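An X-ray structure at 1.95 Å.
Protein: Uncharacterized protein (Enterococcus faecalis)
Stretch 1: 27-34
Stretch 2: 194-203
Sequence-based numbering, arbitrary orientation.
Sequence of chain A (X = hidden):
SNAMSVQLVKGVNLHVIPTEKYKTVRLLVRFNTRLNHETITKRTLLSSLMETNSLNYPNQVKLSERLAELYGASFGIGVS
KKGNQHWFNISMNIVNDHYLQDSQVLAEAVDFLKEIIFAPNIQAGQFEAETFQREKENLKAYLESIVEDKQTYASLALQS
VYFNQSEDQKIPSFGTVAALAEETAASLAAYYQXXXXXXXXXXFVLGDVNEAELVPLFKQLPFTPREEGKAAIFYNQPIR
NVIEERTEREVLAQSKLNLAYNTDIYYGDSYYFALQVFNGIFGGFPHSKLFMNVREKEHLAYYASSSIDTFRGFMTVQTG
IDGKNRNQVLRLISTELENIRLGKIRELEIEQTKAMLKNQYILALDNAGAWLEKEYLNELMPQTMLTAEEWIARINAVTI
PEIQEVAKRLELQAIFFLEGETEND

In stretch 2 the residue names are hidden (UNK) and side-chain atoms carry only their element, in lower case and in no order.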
# COMPACT_ATOMS: atom_id res chain seq x y z
N LEU A 27 0.14 18.08 3.96
CA LEU A 27 1.57 17.90 3.85
C LEU A 27 1.90 16.42 3.95
O LEU A 27 1.30 15.68 4.77
CB LEU A 27 2.31 18.63 4.97
CG LEU A 27 2.21 20.16 5.08
CD1 LEU A 27 0.98 20.53 5.90
CD2 LEU A 27 3.46 20.67 5.76
N LEU A 28 2.85 16.00 3.13
CA LEU A 28 3.32 14.61 3.12
C LEU A 28 4.82 14.64 3.00
O LEU A 28 5.36 15.25 2.07
CB LEU A 28 2.70 13.83 1.97
CG LEU A 28 3.27 12.43 1.65
CD1 LEU A 28 2.99 11.40 2.79
CD2 LEU A 28 2.70 12.00 0.30
N VAL A 29 5.49 14.01 3.97
CA VAL A 29 6.91 13.74 3.84
C VAL A 29 7.07 12.22 3.63
O VAL A 29 6.70 11.42 4.53
CB VAL A 29 7.69 14.19 5.06
CG1 VAL A 29 9.21 14.05 4.80
CG2 VAL A 29 7.32 15.64 5.42
N ARG A 30 7.57 11.84 2.45
CA ARG A 30 7.67 10.42 2.13
C ARG A 30 9.13 9.97 1.97
O ARG A 30 9.86 10.47 1.08
CB ARG A 30 6.79 10.05 0.93
CG ARG A 30 6.88 8.56 0.52
CD ARG A 30 5.71 8.09 -0.37
NE ARG A 30 4.44 8.03 0.36
CZ ARG A 30 3.24 8.12 -0.21
NH1 ARG A 30 3.10 8.28 -1.53
NH2 ARG A 30 2.15 8.03 0.56
N PHE A 31 9.57 9.10 2.88
CA PHE A 31 10.90 8.47 2.79
C PHE A 31 10.79 7.17 1.99
O PHE A 31 9.96 6.32 2.27
CB PHE A 31 11.48 8.16 4.17
CG PHE A 31 11.72 9.38 5.03
CD1 PHE A 31 13.03 9.80 5.30
CD2 PHE A 31 10.65 10.09 5.58
CE1 PHE A 31 13.27 10.92 6.10
CE2 PHE A 31 10.88 11.18 6.39
CZ PHE A 31 12.21 11.60 6.64
N ASN A 32 11.62 7.03 0.97
CA ASN A 32 11.48 5.94 0.02
C ASN A 32 12.76 5.11 0.07
O ASN A 32 13.86 5.68 0.01
CB ASN A 32 11.26 6.54 -1.38
CG ASN A 32 10.83 5.51 -2.43
OD1 ASN A 32 11.54 4.52 -2.72
ND2 ASN A 32 9.67 5.74 -3.03
N THR A 33 12.61 3.79 0.19
CA THR A 33 13.76 2.87 0.21
C THR A 33 13.41 1.58 -0.53
O THR A 33 12.23 1.29 -0.75
CB THR A 33 14.22 2.55 1.66
OG1 THR A 33 15.56 2.03 1.63
CG2 THR A 33 13.28 1.52 2.33
N ARG A 34 14.41 0.81 -0.93
CA ARG A 34 14.17 -0.54 -1.46
C ARG A 34 13.47 -1.43 -0.41
O ARG A 34 13.84 -1.41 0.77
CB ARG A 34 15.49 -1.18 -1.94
CG ARG A 34 15.37 -2.54 -2.64
CD ARG A 34 16.76 -3.17 -2.95
NE ARG A 34 17.36 -3.71 -1.72
CZ ARG A 34 16.98 -4.85 -1.14
NH1 ARG A 34 16.03 -5.61 -1.68
NH2 ARG A 34 17.56 -5.26 -0.01
N UNK A 194 20.05 5.90 9.97
CA UNK A 194 20.27 5.39 8.60
C UNK A 194 19.15 5.83 7.62
O UNK A 194 19.44 6.32 6.54
c UNK A 194 20.45 3.86 8.61
c UNK A 194 20.63 1.71 7.18
c UNK A 194 20.64 3.26 7.21
c UNK A 194 21.40 1.20 5.96
n UNK A 194 22.89 1.38 6.08
N UNK A 195 17.88 5.68 8.03
CA UNK A 195 16.78 6.20 7.22
C UNK A 195 16.96 7.70 6.92
O UNK A 195 16.87 8.12 5.77
c UNK A 195 14.28 6.39 6.91
c UNK A 195 15.43 5.96 7.86
se UNK A 195 12.54 6.10 7.66
c UNK A 195 12.47 7.71 8.70
N UNK A 196 17.28 8.49 7.95
CA UNK A 196 17.36 9.93 7.78
C UNK A 196 18.49 10.29 6.80
O UNK A 196 18.31 11.18 5.97
c UNK A 196 17.20 12.20 9.12
c UNK A 196 17.49 10.67 9.13
c UNK A 196 17.51 12.90 10.47
c UNK A 196 15.81 12.60 8.63
N UNK A 197 19.60 9.58 6.88
CA UNK A 197 20.75 9.84 6.01
C UNK A 197 20.65 9.28 4.58
O UNK A 197 21.26 9.82 3.69
c UNK A 197 22.02 9.38 6.69
N UNK A 198 19.88 8.21 4.37
CA UNK A 198 19.96 7.41 3.12
C UNK A 198 18.71 7.40 2.19
O UNK A 198 18.85 7.20 0.98
c UNK A 198 20.39 5.96 3.43
o UNK A 198 23.48 4.49 4.76
c UNK A 198 22.30 4.51 4.36
c UNK A 198 21.60 5.87 4.36
o UNK A 198 21.69 3.48 4.00
N UNK A 199 17.52 7.59 2.74
CA UNK A 199 16.32 7.41 1.93
C UNK A 199 16.16 8.57 0.96
O UNK A 199 16.58 9.70 1.26
c UNK A 199 14.79 5.93 3.43
c UNK A 199 15.06 7.33 2.82
o UNK A 199 15.71 5.07 3.58
o UNK A 199 13.61 5.72 3.81
N UNK A 200 15.53 8.31 -0.19
CA UNK A 200 15.06 9.39 -1.05
C UNK A 200 13.85 10.01 -0.36
O UNK A 200 12.97 9.30 0.15
c UNK A 200 15.94 8.51 -3.30
c UNK A 200 14.70 8.88 -2.45
c UNK A 200 16.75 7.38 -2.66
o UNK A 200 16.21 6.31 -2.35
n UNK A 200 18.04 7.62 -2.46
N UNK A 201 13.82 11.33 -0.29
CA UNK A 201 12.78 12.02 0.46
C UNK A 201 12.04 12.94 -0.50
O UNK A 201 12.67 13.66 -1.27
c UNK A 201 14.18 11.96 2.57
c UNK A 201 13.40 12.86 1.63
c UNK A 201 12.29 13.58 2.43
N UNK A 202 10.72 12.87 -0.48
CA UNK A 202 9.91 13.79 -1.28
C UNK A 202 8.83 14.39 -0.39
O UNK A 202 8.19 13.70 0.41
c UNK A 202 10.38 12.84 -3.58
c UNK A 202 9.33 13.10 -2.53
o UNK A 202 10.65 13.74 -4.40
o UNK A 202 10.98 11.74 -3.56
N UNK A 203 8.67 15.71 -0.50
CA UNK A 203 7.77 16.45 0.37
C UNK A 203 6.76 17.09 -0.54
O UNK A 203 7.12 17.72 -1.57
c UNK A 203 9.59 16.89 2.02
c UNK A 203 7.54 18.37 1.99
c UNK A 203 8.53 17.54 1.15
c UNK A 203 10.52 17.87 2.74
O HOH W 1 10.02 9.68 -1.69
O HOH W 2 14.23 4.05 -2.95
O HOH W 3 17.36 3.95 1.81

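Position 194 carries four carbons in a row ending in a nitrogen, and it touches nothing on stretch 1. That is Lys194, whose side chain comes no nearer than 7.3 Å, from CE to Thr33 OG1. Position 195 has an unbranched chain of two carbons, a selenium and a terminal carbon, the last sitting over one face of the Phe31 ring; this is selenomethionine, Met195. Its CE lies 4.0 Å from the centroid of the Phe31 ring and 10° off the ring normal, a CH-pi contact, while CG stands 4.0 Å from Phe31 CD1.

At position 196 four carbons fork at the second, and one tip reaches the edge of the Phe31 ring, which fits Leu196. Its CA-to-CB bond points away from the strand, yet the fork returns, bringing CD1 to 4.0 Å from Phe31 CE1. Position 197, with a single carbon, touches nothing on stretch 1 and is Ala197. Position 198 has three carbons, the third carrying two oxygens, and makes no contact with stretch 1: Glu198, whose OE1 forms a salt bridge with Lys194 NZ at 3.2 Å, one helical turn back.

Position 199 has two carbons, the second bearing two oxygens that approach Phe31 and Thr33, and is the first residue after the helix to leave helical phi/psi. It is Asp199. CB points toward stretch 1; OD2 comes within 3.3 Å of Phe31 CB, and water 3 donates to OD1 (2.7 Å from the water O) while also bonding Thr33 OG1 (2.6 Å from the same O).

Three carbons, the third carrying one oxygen and one nitrogen, lie beside Asn32 at position 200 and identify Gln200. Its CB lies 4.3 Å from Asn32 CB, and water 2 donates to both Gln200 OE1 and Asn32 OD1. Position 201 has one carbon carrying two more, which touch Phe31 and Val29: the beta-branched Val201, with CG2 3.7 Å from Phe31 CD1 and CG1 3.9 Å from Val29 CG1. Position 202 repeats the two-carbon, two-oxygen pattern, its side chain meeting stretch 1 through water 1: Asp202. Water 1 lies 2.9 Å from Asp202 OD2 and 2.9 Å from Arg30 O, within hydrogen-bonding reach of both. Position 203 has four carbons forked at the first, one arm two carbons long and packed on Val29: Ile203, whose CG1 lies 4.0 Å from Val29 CG1.

The contact is an antiparallel strand pairing, with 155° between the strand directions. Arg30 N to Asp202 O (2.8 Å, 170°) and Asp202 N to Arg30 O (3.0 Å) form one hydrogen-bonded pair; Asn32 N to Gln200 O (2.8 Å) and Gln200 N to Asn32 O (3.1 Å) form the next. Alternation places Val29, Phe31, Val201 and Ile203 on one face, where apolar packing extends to the helix through Phe31. The other face, with Arg30, Asn32, Gln200 and Asp202, is polar, and water 2 links two of its side chains.

Stretch 2 (194-203) KMLAEDQVDI
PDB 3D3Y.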